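Local coordinates for putative type VI secretion protein (Escherichia coli, PDB 6SK0) that forms the trimeric, puncturing spike at the tip of the type VI secretion system, and loads and inhibits a phospholipase effector, at the interface of chains A and B. Sequence-based numbering; all coordinates share one arbitrary frame. Chains: chain A/B, Putative type VI secretion protein.

Contacts 1 and 2 lie on the long needle in which strands of neighbouring chains wind round one axis, with the centres of their C-alpha atoms about 49 Å apart. They have no residue in common. In contact 1 strand 551-556 of chain A meets strand 559-563 of chain B and the loop before helix 578-600; in contact 2 strand 684-688 of chain A meets strand 693-697 of chain B. Both include parallel bridges between copies, the pattern expected of the intertwined beta-helix of VgrG proteins. Contact 1 adds an arginine clamp, whereas contact 2 relies largely on backbone pairing.

Contact 1: the interface of chains A and B. Residues chain A 553, 555; chain B 561, 565, 573-576.
A:Arg555 and A:Ser553, both on strand 551-556, face the loop of chain B that leads into helix 578-600, and together they bury most of the surface in this patch. A:Ser553 also forms a parallel beta bridge with B:Phe561, so the strand pairing between copies of the spike is reinforced by side chains gripping a neighbouring loop. The arginine chain leaves the backbone with CG anti to N (chi1 -174°) and then bends at chi3 (-66°), which turns the guanidinium toward the backbone carbonyls of chain B. Its amino groups act as a clamp. NH1 of A:Arg555 donates to B:Asp565 O at 3.1 Å, while its NH2 donates both to B:Asp576 O at 2.9 Å, in a nearly straight bond, and to B:Met574 O at 3.2 Å. All these oxygens lie close to the guanidinium plane, so the pattern should restrain rotation of the flat group. The nearby carboxylates of B:Asp565 and B:Asp576 do not touch it; the cation is met by main-chain oxygens, and the acids could at most favour it at longer range. Phenylalanine carbon CE2 of B:Phe561 comes to 3.8 Å from NH2 of A:Arg555. The carbonyl of B:Met574 is shared: the hydroxyl of A:Ser553 donates to it from one face of the carbonyl plane and the arginine from the other. This double grip ties the loop to strand residues two positions apart. The extended thioether chain of B:Met574 runs alongside the serine, with its CG 3.5 Å from A:Ser553 CB and methyl CE farther along, near CB and the backbone N, while A:Ser553 OG lies 3.1 Å from B:Met574 O.

Contact 2: the interface of chains A and B. Residues chain A 687-690; chain B 696-699.
The carboxamide of B:Gln698 turns one face toward A:Leu687, whose CB stands almost directly above the amide nitrogen NE2, with methyl CD1 displaced outward on the same side. A:Ala689 approaches the other end of this flat group: its CA lies 3.4 Å from the amide oxygen OE1 of B:Gln698, beyond the oxygen and raised toward the face that the leucine covers. The carboxamide of B:Gln696 is steeply inclined to that of B:Gln698. Methyl CD2 of A:Leu687 lies above its plane but displaced outward, past the edge between CG and NE2, on the side where B:Gln698 NE2 also stands. The leucine and B:Gln696 side chains run side by side and point the same way, with CD2 of A:Leu687 3.8 Å from CB of B:Gln696, whereas B:Gln698 crosses the leucine at a slant. With CG of B:Gln698 anti to the carbonyl carbon (chi1 -68°) and the chain extended beyond it, the amide reaches along the chain A backbone from A:Ala689 to A:Leu687. Both glutamines thus pack against the leucine from the chain B side, B:Gln696 alongside it and B:Gln698 across it, mainly by van der Waals contact.

Beneath this packing, strand 684-688 of chain A pairs in parallel with strand 693-697 of chain B, as befits the intertwined needle of the spike. A:Ala688 takes part through both its backbone polar groups: its N donates to B:Gln696 O at 2.9 Å, and its O accepts from B:Gln698 N at 2.9 Å. These bonds set the register between the copies. Where both strands give way to loops, the B:Ser699 side chain takes over from the backbone ladder; its OG, placed between the backbone N and the carbonyl carbon (chi1 76°), donates to A:Ala689 O at 2.9 Å, in the carbonyl plane on a lone pair.

Contact 1: the interface of chains A and B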
ATOM      1  N   SER A 553      -4.681  -7.830  22.807  1.00 40.68           N
ATOM      2  CA  SER A 553      -4.623  -8.949  21.886  1.00 40.68           C
ATOM      3  C   SER A 553      -6.039  -9.309  21.479  1.00 40.68           C
ATOM      4  O   SER A 553      -6.886  -9.584  22.332  1.00 40.68           O
ATOM      5  CB  SER A 553      -3.914 -10.146  22.511  1.00 40.68           C
ATOM      6  OG  SER A 553      -3.694 -11.140  21.537  1.00 40.68           O
ATOM      7  N   ARG A 555      -7.708 -12.056  19.120  1.00 41.79           N
ATOM      8  CA  ARG A 555      -7.314 -13.301  18.485  1.00 41.79           C
ATOM      9  C   ARG A 555      -8.559 -14.090  18.116  1.00 41.79           C
ATOM     10  O   ARG A 555      -9.257 -14.602  18.992  1.00 41.79           O
ATOM     11  CB  ARG A 555      -6.406 -14.109  19.402  1.00 41.79           C
ATOM     12  CG  ARG A 555      -5.840 -15.333  18.753  1.00 41.79           C
ATOM     13  CD  ARG A 555      -5.129 -16.193  19.752  1.00 41.79           C
ATOM     14  NE  ARG A 555      -3.940 -15.551  20.292  1.00 41.79           N
ATOM     15  CZ  ARG A 555      -2.743 -15.600  19.725  1.00 41.79           C
ATOM     16  NH1 ARG A 555      -2.571 -16.256  18.592  1.00 41.79           N
ATOM     17  NH2 ARG A 555      -1.718 -14.992  20.295  1.00 41.79           N
TER
ATOM     18  N   PHE B 561      -2.096  -6.309  19.125  1.00 39.14           N
ATOM     19  CA  PHE B 561      -1.926  -7.507  18.321  1.00 39.14           C
ATOM     20  C   PHE B 561      -3.309  -7.987  17.905  1.00 39.14           C
ATOM     21  O   PHE B 561      -4.099  -8.427  18.744  1.00 39.14           O
ATOM     22  CB  PHE B 561      -1.171  -8.585  19.089  1.00 39.14           C
ATOM     23  CG  PHE B 561      -0.859  -9.797  18.273  1.00 39.14           C
ATOM     24  CD1 PHE B 561      -0.546  -9.682  16.932  1.00 39.14           C
ATOM     25  CD2 PHE B 561      -0.880 -11.054  18.841  1.00 39.14           C
ATOM     26  CE1 PHE B 561      -0.255 -10.791  16.180  1.00 39.14           C
ATOM     27  CE2 PHE B 561      -0.590 -12.172  18.090  1.00 39.14           C
ATOM     28  CZ  PHE B 561      -0.275 -12.038  16.761  1.00 39.14           C
ATOM     29  N   ASP B 565      -4.793 -15.978  14.176  1.00 45.56           N
ATOM     30  CA  ASP B 565      -4.022 -17.189  14.423  1.00 45.56           C
ATOM     31  C   ASP B 565      -4.655 -17.982  15.554  1.00 45.56           C
ATOM     32  O   ASP B 565      -4.725 -17.510  16.690  1.00 45.56           O
ATOM     33  CB  ASP B 565      -2.577 -16.851  14.762  1.00 45.56           C
ATOM     34  CG  ASP B 565      -1.876 -16.179  13.630  1.00 45.56           C
ATOM     35  OD1 ASP B 565      -1.635 -14.958  13.719  1.00 45.56           O
ATOM     36  OD2 ASP B 565      -1.589 -16.874  12.639  1.00 45.56           O
ATOM     37  N   LYS B 573       1.012 -17.888  25.379  1.00 49.89           N
ATOM     38  CA  LYS B 573       1.052 -16.494  25.772  1.00 49.89           C
ATOM     39  C   LYS B 573       0.020 -15.691  24.996  1.00 49.89           C
ATOM     40  O   LYS B 573      -0.356 -16.030  23.875  1.00 49.89           O
ATOM     41  CB  LYS B 573       2.443 -15.915  25.551  1.00 49.89           C
ATOM     42  CG  LYS B 573       3.507 -16.527  26.430  1.00 49.89           C
ATOM     43  CD  LYS B 573       2.983 -16.795  27.822  1.00 49.89           C
ATOM     44  CE  LYS B 573       4.093 -17.231  28.746  1.00 49.89           C
ATOM     45  NZ  LYS B 573       5.126 -16.172  28.865  1.00 49.89           N
ATOM     46  N   MET B 574      -0.448 -14.617  25.625  1.00 47.61           N
ATOM     47  CA  MET B 574      -1.387 -13.718  24.972  1.00 47.61           C
ATOM     48  C   MET B 574      -0.784 -13.112  23.709  1.00 47.61           C
ATOM     49  O   MET B 574      -1.479 -12.930  22.705  1.00 47.61           O
ATOM     50  CB  MET B 574      -1.815 -12.645  25.970  1.00 47.61           C
ATOM     51  CG  MET B 574      -2.297 -11.346  25.391  1.00 47.61           C
ATOM     52  SD  MET B 574      -2.817 -10.218  26.699  1.00 47.61           S
ATOM     53  CE  MET B 574      -2.742  -8.654  25.850  1.00 47.61           C
ATOM     54  N   LEU B 575       0.516 -12.830  23.724  1.00 46.91           N
ATOM     55  CA  LEU B 575       1.198 -12.237  22.584  1.00 46.91           C
ATOM     56  C   LEU B 575       1.986 -13.258  21.776  1.00 46.91           C
ATOM     57  O   LEU B 575       2.980 -12.909  21.136  1.00 46.91           O
ATOM     58  CB  LEU B 575       2.113 -11.108  23.047  1.00 46.91           C
ATOM     59  CG  LEU B 575       1.386  -9.887  23.596  1.00 46.91           C
ATOM     60  CD1 LEU B 575       2.384  -8.813  23.930  1.00 46.91           C
ATOM     61  CD2 LEU B 575       0.355  -9.389  22.597  1.00 46.91           C
ATOM     62  N   ASP B 576       1.562 -14.514  21.790  1.00 48.14           N
ATOM     63  CA  ASP B 576       2.204 -15.553  20.995  1.00 48.14           C
ATOM     64  C   ASP B 576       1.976 -15.255  19.518  1.00 48.14           C
ATOM     65  O   ASP B 576       0.848 -15.327  19.027  1.00 48.14           O
ATOM     66  CB  ASP B 576       1.634 -16.909  21.386  1.00 48.14           C
ATOM     67  CG  ASP B 576       2.608 -17.735  22.188  1.00 48.14           C
ATOM     68  OD1 ASP B 576       3.460 -17.141  22.875  1.00 48.14           O
ATOM     69  OD2 ASP B 576       2.496 -18.979  22.172  1.00 48.14           O
TER

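Contact 2: the interface of chains A and B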
ATOM      1  N   LEU A 687       8.952  11.813 -14.917  1.00 37.20           N
ATOM      2  CA  LEU A 687       9.553  13.131 -14.819  1.00 37.20           C
ATOM      3  C   LEU A 687      10.457  13.220 -13.605  1.00 37.20           C
ATOM      4  O   LEU A 687      10.059  12.857 -12.496  1.00 37.20           O
ATOM      5  CB  LEU A 687       8.480  14.212 -14.742  1.00 37.20           C
ATOM      6  CG  LEU A 687       7.273  14.046 -15.659  1.00 37.20           C
ATOM      7  CD1 LEU A 687       6.221  15.082 -15.324  1.00 37.20           C
ATOM      8  CD2 LEU A 687       7.695  14.142 -17.124  1.00 37.20           C
ATOM      9  N   ALA A 688      11.660  13.713 -13.817  1.00 37.37           N
ATOM     10  CA  ALA A 688      12.520  14.177 -12.744  1.00 37.37           C
ATOM     11  C   ALA A 688      12.586  15.691 -12.855  1.00 37.37           C
ATOM     12  O   ALA A 688      13.166  16.222 -13.806  1.00 37.37           O
ATOM     13  CB  ALA A 688      13.905  13.548 -12.822  1.00 37.37           C
ATOM     14  N   ALA A 689      11.956  16.381 -11.907  1.00 38.77           N
ATOM     15  CA  ALA A 689      12.092  17.829 -11.848  1.00 38.77           C
ATOM     16  C   ALA A 689      13.555  18.220 -11.716  1.00 38.77           C
ATOM     17  O   ALA A 689      14.021  19.145 -12.384  1.00 38.77           O
ATOM     18  CB  ALA A 689      11.272  18.390 -10.693  1.00 38.77           C
ATOM     19  N   LYS A 690      14.291  17.512 -10.872  1.00 40.29           N
ATOM     20  CA  LYS A 690      15.729  17.646 -10.759  1.00 40.29           C
ATOM     21  C   LYS A 690      16.334  16.258 -10.702  1.00 40.29           C
ATOM     22  O   LYS A 690      15.653  15.276 -10.407  1.00 40.29           O
ATOM     23  CB  LYS A 690      16.145  18.439  -9.517  1.00 40.29           C
ATOM     24  CG  LYS A 690      15.579  19.826  -9.444  1.00 40.29           C
ATOM     25  CD  LYS A 690      15.928  20.472  -8.124  1.00 40.29           C
ATOM     26  CE  LYS A 690      15.246  21.808  -7.978  1.00 40.29           C
ATOM     27  NZ  LYS A 690      15.602  22.455  -6.689  1.00 40.29           N
TER
ATOM     28  N   GLN B 696      11.089  13.048 -19.004  1.00 38.83           N
ATOM     29  CA  GLN B 696      11.834  14.294 -18.908  1.00 38.83           C
ATOM     30  C   GLN B 696      12.794  14.278 -17.737  1.00 38.83           C
ATOM     31  O   GLN B 696      12.399  13.980 -16.606  1.00 38.83           O
ATOM     32  CB  GLN B 696      10.912  15.490 -18.742  1.00 38.83           C
ATOM     33  CG  GLN B 696       9.968  15.723 -19.855  1.00 38.83           C
ATOM     34  CD  GLN B 696       9.322  17.074 -19.748  1.00 38.83           C
ATOM     35  OE1 GLN B 696       9.994  18.077 -19.536  1.00 38.83           O
ATOM     36  NE2 GLN B 696       8.010  17.110 -19.875  1.00 38.83           N
ATOM     37  N   ALA B 697      14.044  14.622 -18.012  1.00 39.53           N
ATOM     38  CA  ALA B 697      14.944  15.176 -17.006  1.00 39.53           C
ATOM     39  C   ALA B 697      14.816  16.686 -17.139  1.00 39.53           C
ATOM     40  O   ALA B 697      15.521  17.328 -17.916  1.00 39.53           O
ATOM     41  CB  ALA B 697      16.370  14.691 -17.210  1.00 39.53           C
ATOM     42  N   GLN B 698      13.885  17.257 -16.378  1.00 41.31           N
ATOM     43  CA  GLN B 698      13.498  18.646 -16.571  1.00 41.31           C
ATOM     44  C   GLN B 698      14.617  19.631 -16.273  1.00 41.31           C
ATOM     45  O   GLN B 698      14.588  20.748 -16.789  1.00 41.31           O
ATOM     46  CB  GLN B 698      12.275  18.967 -15.720  1.00 41.31           C
ATOM     47  CG  GLN B 698      11.041  18.242 -16.186  1.00 41.31           C
ATOM     48  CD  GLN B 698       9.838  18.504 -15.320  1.00 41.31           C
ATOM     49  OE1 GLN B 698       9.963  18.945 -14.184  1.00 41.31           O
ATOM     50  NE2 GLN B 698       8.662  18.228 -15.851  1.00 41.31           N
ATOM     51  N   SER B 699      15.602  19.253 -15.471  1.00 41.80           N
ATOM     52  CA  SER B 699      16.705  20.162 -15.202  1.00 41.80           C
ATOM     53  C   SER B 699      18.043  19.441 -15.143  1.00 41.80           C
ATOM     54  O   SER B 699      18.967  19.913 -14.480  1.00 41.80           O
ATOM     55  CB  SER B 699      16.465  20.933 -13.901  1.00 41.80           C
ATOM     56  OG  SER B 699      16.703  20.115 -12.772  1.00 41.80           O
TER